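Local coordinates for putative ATP-grasp superfamily protein (Archaeoglobus fulgidus, PDB 3DF7) that is of unknown function but belongs to the ATP-grasp superfamily and so probably binds ATP, perhaps with a metal ion, at residues L25-S30 with N246-T251; I75-D80 with Y85-K90; D153-P156 with I160-E163. One frame throughout, in Å; residues are numbered along the deposited sequence.

Contact 1 (L25-S30 with N246-T251); sequences LAMFKS and NARLTT
The side chain of Met-27 (present as selenomethionine) reaches across to the backbone of Leu-249, Thr-250 and Thr-251. The N-terminal part, built round a parallel sheet, meets the ATP-grasp domain at this point: helix 18-35 against the loop that follows strand 240-246. With chi2 extended, SE is carried well out from the helix and settles 3.4 Å from O of Leu-249, over the face of that carbonyl group. It also lies 3.5 Å from C of Thr-250 and 4.1 Å from CB of Leu-249. Here the chain bends, chi3 -93°, which swings the methyl CE round to OG1 of Thr-251 at 3.8 Å; the two side chains cross at about a right angle. OG1 itself is hydrogen-bonded to Glu-23, on the same helix as Met-27, so the threonine is tied to that helix as well as touched by it. An acetate ion, probably from the crystallisation liquor, lies beside Met-27. O of Leu-249 has a second neighbour: while SE sits above the carbonyl plane, NH1 of Arg-248 comes within that plane and donates a 2.9 Å hydrogen bond, bent to 137° at the hydrogen.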
loop_
_atom_site.group_PDB
_atom_site.type_symbol
_atom_site.label_atom_id
_atom_site.label_comp_id
_atom_site.label_asym_id
_atom_site.label_seq_id
_atom_site.Cartn_x
_atom_site.Cartn_y
_atom_site.Cartn_z
ATOM N N LEU A 25 9.180 -5.361 -4.796
ATOM C CA LEU A 25 9.345 -6.570 -5.594
ATOM C C LEU A 25 8.307 -7.617 -5.195
ATOM O O LEU A 25 7.738 -8.294 -6.047
ATOM C CB LEU A 25 10.753 -7.141 -5.410
ATOM C CG LEU A 25 11.023 -8.486 -6.089
ATOM C CD1 LEU A 25 10.800 -8.371 -7.599
ATOM C CD2 LEU A 25 12.448 -8.924 -5.794
ATOM N N ALA A 26 8.071 -7.743 -3.893
ATOM C CA ALA A 26 7.101 -8.702 -3.379
ATOM C C ALA A 26 5.701 -8.361 -3.875
ATOM O O ALA A 26 4.935 -9.242 -4.280
ATOM C CB ALA A 26 7.133 -8.709 -1.855
HETATM N N MSE A 27 5.363 -7.077 -3.850
HETATM C CA MSE A 27 4.053 -6.658 -4.313
HETATM C C MSE A 27 3.896 -6.894 -5.811
HETATM O O MSE A 27 2.835 -7.320 -6.262
HETATM C CB MSE A 27 3.802 -5.179 -3.995
HETATM C CG MSE A 27 3.453 -4.911 -2.533
HETATM SE SE MSE A 27 2.938 -3.070 -2.203
HETATM C CE MSE A 27 4.667 -2.392 -1.697
ATOM N N PHE A 28 4.939 -6.603 -6.585
ATOM C CA PHE A 28 4.858 -6.810 -8.031
ATOM C C PHE A 28 4.658 -8.292 -8.339
ATOM O O PHE A 28 3.818 -8.661 -9.162
ATOM C CB PHE A 28 6.130 -6.323 -8.734
ATOM C CG PHE A 28 6.073 -6.441 -10.235
ATOM C CD1 PHE A 28 5.444 -5.465 -11.000
ATOM C CD2 PHE A 28 6.622 -7.545 -10.879
ATOM C CE1 PHE A 28 5.360 -5.584 -12.389
ATOM C CE2 PHE A 28 6.543 -7.678 -12.270
ATOM C CZ PHE A 28 5.910 -6.693 -13.025
ATOM N N LYS A 29 5.446 -9.143 -7.685
ATOM C CA LYS A 29 5.342 -10.587 -7.888
ATOM C C LYS A 29 3.927 -11.045 -7.542
ATOM O O LYS A 29 3.284 -11.770 -8.306
ATOM C CB LYS A 29 6.362 -11.317 -7.001
ATOM C CG LYS A 29 6.358 -12.837 -7.141
ATOM C CD LYS A 29 7.261 -13.481 -6.092
ATOM C CE LYS A 29 7.424 -14.977 -6.312
ATOM N NZ LYS A 29 6.116 -15.674 -6.450
ATOM N N SER A 30 3.440 -10.595 -6.390
ATOM C CA SER A 30 2.107 -10.957 -5.932
ATOM C C SER A 30 1.025 -10.472 -6.897
ATOM O O SER A 30 0.074 -11.198 -7.186
ATOM C CB SER A 30 1.859 -10.382 -4.531
ATOM O OG SER A 30 0.540 -10.660 -4.101
ATOM N N ASN A 246 -3.186 4.781 1.868
ATOM C CA ASN A 246 -2.327 4.421 0.749
ATOM C C ASN A 246 -3.229 4.038 -0.411
ATOM O O ASN A 246 -3.855 2.975 -0.397
ATOM C CB ASN A 246 -1.424 3.246 1.128
ATOM C CG ASN A 246 -0.468 3.590 2.251
ATOM O OD1 ASN A 246 0.430 4.419 2.088
ATOM N ND2 ASN A 246 -0.660 2.962 3.402
ATOM N N ALA A 247 -3.319 4.925 -1.398
ATOM C CA ALA A 247 -4.159 4.688 -2.565
ATOM C C ALA A 247 -3.368 3.861 -3.570
ATOM O O ALA A 247 -3.117 4.298 -4.689
ATOM C CB ALA A 247 -4.584 6.019 -3.183
ATOM N N ARG A 248 -2.988 2.659 -3.149
ATOM C CA ARG A 248 -2.197 1.746 -3.966
ATOM C C ARG A 248 -2.077 0.447 -3.190
ATOM O O ARG A 248 -2.406 0.394 -2.006
ATOM C CB ARG A 248 -0.785 2.303 -4.154
ATOM C CG ARG A 248 -0.083 2.570 -2.816
ATOM C CD ARG A 248 1.413 2.814 -2.973
ATOM N NE ARG A 248 2.041 3.246 -1.721
ATOM C CZ ARG A 248 2.405 2.441 -0.728
ATOM N NH1 ARG A 248 2.214 1.130 -0.812
ATOM N NH2 ARG A 248 2.974 2.950 0.356
ATOM N N LEU A 249 -1.581 -0.597 -3.844
ATOM C CA LEU A 249 -1.381 -1.866 -3.159
ATOM C C LEU A 249 -0.429 -1.626 -1.993
ATOM O O LEU A 249 0.438 -0.755 -2.068
ATOM C CB LEU A 249 -0.744 -2.889 -4.094
ATOM C CG LEU A 249 -1.561 -3.380 -5.285
ATOM C CD1 LEU A 249 -0.828 -4.542 -5.956
ATOM C CD2 LEU A 249 -2.930 -3.828 -4.817
ATOM N N THR A 250 -0.602 -2.386 -0.915
ATOM C CA THR A 250 0.271 -2.283 0.248
ATOM C C THR A 250 0.826 -3.681 0.511
ATOM O O THR A 250 0.223 -4.681 0.108
ATOM C CB THR A 250 -0.479 -1.734 1.495
ATOM O OG1 THR A 250 -1.603 -2.564 1.794
ATOM C CG2 THR A 250 -0.952 -0.302 1.243
ATOM N N THR A 251 1.975 -3.749 1.178
ATOM C CA THR A 251 2.655 -5.016 1.438
ATOM C C THR A 251 1.830 -6.200 1.961
ATOM O O THR A 251 2.047 -7.341 1.538
ATOM C CB THR A 251 3.872 -4.786 2.364
ATOM O OG1 THR A 251 4.672 -3.720 1.831
ATOM C CG2 THR A 251 4.734 -6.043 2.445
#

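Contact 2 (I75-D80 with Y85-K90); sequences IIAPED and YTLTKK
The flat group that Ile-75 meets in Leu-87 is no ring but the peptide unit linking Leu-87 to Thr-88. CD1 of Ile-75 lies over one face of it, 3.4 Å from O of Leu-87, with N of Thr-88 a little farther off at 4.1 Å. The aromatic ring of Tyr-85 is turned elsewhere, and its side chain packs on Ser-102 and Ala-106 of helix 102-108. Ile-75 reaches the peptide because its longer branch is stretched out, CD1 anti to CA with chi2 175°, while the shorter branch, CG2, rests 4.0 Å from CB of Leu-87. Both branches of the isoleucine thus come up to the leucine from one side, and the two side chains cross at about a right angle. Farther out on the leucine, CD1 meets CB of Ala-77 at 3.8 Å. Strand 72-76, helix 83-92 and strand 96-97 form a beta-alpha-beta unit of the parallel sheet, and this contact is where the helix lies against the end of its first strand. Ile-75 also touches Leu-84 and Ala-91 on the same helix, so it spans about two turns, and Met-60 adds to the cover over Leu-87. No direct hydrogen bond joins the two segments; two waters bridge them instead. One water donates both to O of Ile-75 and to OG1 of Thr-88, and that hydroxyl is in turn hydrogen-bonded to O of Leu-84, one turn earlier in the helix. A second water donates to O of Glu-79 at 2.9 Å and accepts from N of Tyr-85 at 3.0 Å, tying the loop after the strand to the start of the helix.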
loop_
_atom_site.group_PDB
_atom_site.type_symbol
_atom_site.label_atom_id
_atom_site.label_comp_id
_atom_site.label_asym_id
_atom_site.label_seq_id
_atom_site.Cartn_x
_atom_site.Cartn_y
_atom_site.Cartn_z
ATOM N N ILE A 75 -0.619 0.923 -11.319
ATOM C CA ILE A 75 0.682 1.443 -10.950
ATOM C C ILE A 75 0.887 1.395 -9.442
ATOM O O ILE A 75 0.063 1.875 -8.668
ATOM C CB ILE A 75 0.854 2.887 -11.494
ATOM C CG1 ILE A 75 1.016 2.823 -13.023
ATOM C CG2 ILE A 75 2.048 3.580 -10.829
ATOM C CD1 ILE A 75 1.064 4.163 -13.715
ATOM N N ILE A 76 1.989 0.773 -9.042
ATOM C CA ILE A 76 2.349 0.655 -7.640
ATOM C C ILE A 76 3.654 1.425 -7.486
ATOM O O ILE A 76 4.667 1.065 -8.087
ATOM C CB ILE A 76 2.606 -0.806 -7.242
ATOM C CG1 ILE A 76 1.419 -1.686 -7.642
ATOM C CG2 ILE A 76 2.835 -0.889 -5.742
ATOM C CD1 ILE A 76 1.756 -3.169 -7.685
ATOM N N ALA A 77 3.632 2.485 -6.692
ATOM C CA ALA A 77 4.836 3.278 -6.490
ATOM C C ALA A 77 4.727 4.099 -5.217
ATOM O O ALA A 77 3.630 4.367 -4.729
ATOM C CB ALA A 77 5.062 4.199 -7.685
ATOM N N PRO A 78 5.871 4.503 -4.655
ATOM C CA PRO A 78 5.826 5.302 -3.430
ATOM C C PRO A 78 5.163 6.665 -3.652
ATOM O O PRO A 78 5.246 7.243 -4.739
ATOM C CB PRO A 78 7.301 5.409 -3.031
ATOM C CG PRO A 78 8.041 5.227 -4.332
ATOM C CD PRO A 78 7.255 4.141 -5.007
ATOM N N GLU A 79 4.480 7.166 -2.629
ATOM C CA GLU A 79 3.833 8.469 -2.739
ATOM C C GLU A 79 4.904 9.560 -2.749
ATOM O O GLU A 79 4.692 10.653 -3.277
ATOM C CB GLU A 79 2.873 8.691 -1.566
ATOM C CG GLU A 79 1.597 7.863 -1.653
ATOM C CD GLU A 79 1.699 6.503 -0.974
ATOM O OE1 GLU A 79 2.820 5.981 -0.793
ATOM O OE2 GLU A 79 0.636 5.944 -0.636
ATOM N N ASP A 80 6.056 9.232 -2.167
ATOM C CA ASP A 80 7.203 10.136 -2.056
ATOM C C ASP A 80 7.378 11.097 -3.217
ATOM O O ASP A 80 7.413 10.686 -4.376
ATOM C CB ASP A 80 8.493 9.329 -1.900
ATOM C CG ASP A 80 8.512 8.499 -0.637
ATOM O OD1 ASP A 80 7.539 7.752 -0.404
ATOM O OD2 ASP A 80 9.501 8.592 0.119
ATOM N N TYR A 85 1.646 9.897 -7.756
ATOM C CA TYR A 85 0.754 10.863 -8.382
ATOM C C TYR A 85 1.095 11.107 -9.856
ATOM O O TYR A 85 0.239 10.943 -10.733
ATOM C CB TYR A 85 0.812 12.194 -7.624
ATOM C CG TYR A 85 0.143 13.336 -8.357
ATOM C CD1 TYR A 85 -1.246 13.445 -8.404
ATOM C CD2 TYR A 85 0.902 14.283 -9.044
ATOM C CE1 TYR A 85 -1.866 14.469 -9.121
ATOM C CE2 TYR A 85 0.295 15.308 -9.765
ATOM C CZ TYR A 85 -1.087 15.394 -9.799
ATOM O OH TYR A 85 -1.691 16.401 -10.517
ATOM N N THR A 86 2.340 11.484 -10.130
ATOM C CA THR A 86 2.742 11.777 -11.503
ATOM C C THR A 86 2.651 10.577 -12.438
ATOM O O THR A 86 2.214 10.710 -13.583
ATOM C CB THR A 86 4.170 12.376 -11.553
ATOM O OG1 THR A 86 5.126 11.412 -11.097
ATOM C CG2 THR A 86 4.244 13.604 -10.665
ATOM N N LEU A 87 3.038 9.403 -11.949
ATOM C CA LEU A 87 2.979 8.203 -12.771
ATOM C C LEU A 87 1.536 7.872 -13.126
ATOM O O LEU A 87 1.226 7.545 -14.276
ATOM C CB LEU A 87 3.627 7.024 -12.043
ATOM C CG LEU A 87 5.144 7.119 -11.854
ATOM C CD1 LEU A 87 5.620 5.992 -10.954
ATOM C CD2 LEU A 87 5.838 7.054 -13.208
ATOM N N THR A 88 0.650 7.970 -12.142
ATOM C CA THR A 88 -0.758 7.670 -12.369
ATOM C C THR A 88 -1.401 8.686 -13.309
ATOM O O THR A 88 -2.138 8.318 -14.226
ATOM C CB THR A 88 -1.542 7.648 -11.044
ATOM O OG1 THR A 88 -0.942 6.700 -10.152
ATOM C CG2 THR A 88 -2.992 7.249 -11.296
ATOM N N LYS A 89 -1.118 9.962 -13.081
ATOM C CA LYS A 89 -1.674 11.028 -13.910
ATOM C C LYS A 89 -1.281 10.819 -15.372
ATOM O O LYS A 89 -2.071 11.070 -16.284
ATOM C CB LYS A 89 -1.167 12.386 -13.419
ATOM C CG LYS A 89 -1.820 13.583 -14.096
ATOM C CD LYS A 89 -1.283 14.882 -13.517
ATOM C CE LYS A 89 -1.905 16.090 -14.198
ATOM N NZ LYS A 89 -1.320 17.351 -13.675
ATOM N N LYS A 90 -0.056 10.353 -15.584
ATOM C CA LYS A 90 0.455 10.093 -16.925
ATOM C C LYS A 90 -0.291 8.919 -17.550
ATOM O O LYS A 90 -0.712 8.981 -18.705
ATOM C CB LYS A 90 1.956 9.784 -16.861
ATOM C CG LYS A 90 2.575 9.366 -18.190
ATOM C CD LYS A 90 4.074 9.126 -18.053
ATOM C CE LYS A 90 4.689 8.677 -19.370
ATOM N NZ LYS A 90 6.172 8.564 -19.274
HETATM O O HOH W 1 -1.950 4.114 -9.048
HETATM O O HOH W 2 2.354 10.574 -4.956
#

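Contact 3 (D153-P156 with I160-E163); sequences DEVP and IAQE
Val-155 has its CG1 anti to the backbone N, chi1 -179°, which leaves CG2 anti to the carbonyl carbon, and this rotation sends both methyls across to the strand that starts only a few residues later. CG2 meets CB of Ala-161, methyl against methyl, at 3.7 Å. CG1 goes to the backbone instead, 4.1 Å from C of Ile-160 and as far from its N. The side chain of Ile-160 starts off in the other direction, so the valine touches its main chain while the isoleucine packs on Lys-111 and Trp-112 of helix 111-118. No hydrogen bond joins the two segments; the contact between them is one valine against an alanine methyl and a piece of strand backbone. Val-155 leans on Pro-131 too, and Ala-161 on Phe-136, which extends this small apolar patch. The loop holding 153-156 also contains the unmodelled residues 145-148, a glycine-bearing part consistent with the mobile loop that closes over nucleotide in ATP-grasp enzymes. Strand 159-163 is the middle one of a three-stranded antiparallel sheet, with its backbone bonded to strand 127-128 through Ala-161 and Ser-128 and to strand 136-140 through Ile-160 and Lys-139.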
loop_
_atom_site.group_PDB
_atom_site.type_symbol
_atom_site.label_atom_id
_atom_site.label_comp_id
_atom_site.label_asym_id
_atom_site.label_seq_id
_atom_site.Cartn_x
_atom_site.Cartn_y
_atom_site.Cartn_z
ATOM N N ASP A 153 12.185 18.002 18.501
ATOM C CA ASP A 153 11.679 19.174 19.197
ATOM C C ASP A 153 11.094 20.166 18.202
ATOM O O ASP A 153 10.128 20.860 18.506
ATOM C CB ASP A 153 12.795 19.835 20.003
ATOM C CG ASP A 153 13.376 18.910 21.051
ATOM O OD1 ASP A 153 13.971 17.880 20.671
ATOM O OD2 ASP A 153 13.230 19.206 22.253
ATOM N N GLU A 154 11.674 20.222 17.007
ATOM C CA GLU A 154 11.192 21.141 15.980
ATOM C C GLU A 154 10.649 20.402 14.762
ATOM O O GLU A 154 10.915 19.217 14.566
ATOM C CB GLU A 154 12.319 22.077 15.539
ATOM C CG GLU A 154 12.858 22.974 16.645
ATOM C CD GLU A 154 11.785 23.860 17.254
ATOM O OE1 GLU A 154 11.101 24.580 16.499
ATOM O OE2 GLU A 154 11.628 23.839 18.493
ATOM N N VAL A 155 9.874 21.111 13.949
ATOM C CA VAL A 155 9.316 20.529 12.738
ATOM C C VAL A 155 10.067 21.113 11.545
ATOM O O VAL A 155 9.911 22.288 11.217
ATOM C CB VAL A 155 7.819 20.861 12.579
ATOM C CG1 VAL A 155 7.282 20.209 11.306
ATOM C CG2 VAL A 155 7.043 20.383 13.802
ATOM N N PRO A 156 10.901 20.301 10.883
ATOM C CA PRO A 156 11.640 20.824 9.731
ATOM C C PRO A 156 10.716 21.118 8.550
ATOM O O PRO A 156 9.615 20.569 8.461
ATOM C CB PRO A 156 12.635 19.708 9.427
ATOM C CG PRO A 156 11.883 18.483 9.819
ATOM C CD PRO A 156 11.242 18.890 11.132
ATOM N N ILE A 160 5.407 17.387 8.963
ATOM C CA ILE A 160 4.239 17.745 9.749
ATOM C C ILE A 160 4.508 17.197 11.139
ATOM O O ILE A 160 5.353 16.314 11.316
ATOM C CB ILE A 160 2.921 17.097 9.236
ATOM C CG1 ILE A 160 3.033 15.570 9.274
ATOM C CG2 ILE A 160 2.596 17.601 7.845
ATOM C CD1 ILE A 160 1.691 14.860 9.192
ATOM N N ALA A 161 3.811 17.745 12.123
ATOM C CA ALA A 161 3.922 17.280 13.491
ATOM C C ALA A 161 2.622 16.516 13.681
ATOM O O ALA A 161 1.568 16.975 13.237
ATOM C CB ALA A 161 3.987 18.465 14.456
ATOM N N GLN A 162 2.685 15.349 14.309
ATOM C CA GLN A 162 1.469 14.582 14.517
ATOM C C GLN A 162 1.456 13.844 15.836
ATOM O O GLN A 162 2.398 13.129 16.184
ATOM C CB GLN A 162 1.245 13.589 13.375
ATOM C CG GLN A 162 -0.099 12.870 13.467
ATOM C CD GLN A 162 -0.433 12.086 12.214
ATOM O OE1 GLN A 162 0.157 11.040 11.943
ATOM N NE2 GLN A 162 -1.381 12.598 11.435
ATOM N N GLU A 163 0.366 14.039 16.567
ATOM C CA GLU A 163 0.161 13.404 17.858
ATOM C C GLU A 163 0.444 11.910 17.774
ATOM O O GLU A 163 0.002 11.229 16.846
ATOM C CB GLU A 163 -1.285 13.651 18.316
ATOM C CG GLU A 163 -1.795 12.695 19.396
ATOM C CD GLU A 163 -3.236 12.967 19.787
ATOM O OE1 GLU A 163 -4.021 13.396 18.920
ATOM O OE2 GLU A 163 -3.591 12.736 20.960
#

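Contacts 1 and 2 are neighbours, their centres 13 Å apart, whereas contact 3 lies 29 Å from contact 1 and 26 Å from contact 2, touching neither. Contact 1 brings together segments 216 residues apart at their closest ends, and contacts 2 and 3 both fall, in that order, within the span between. Contact 2 belongs to the N-terminal parallel sheet and contact 3 to the small antiparallel sheet of the ATP-grasp domain; contact 1 joins the N-terminal part to that domain. Where contacts 1 and 2 meet, Arg-248 NE forms a 3.0 Å salt bridge with Glu-79 OE1, and Leu-249 packs on Ile-76, so loop 246-251 meets both helix 18-35 and segment 75-80.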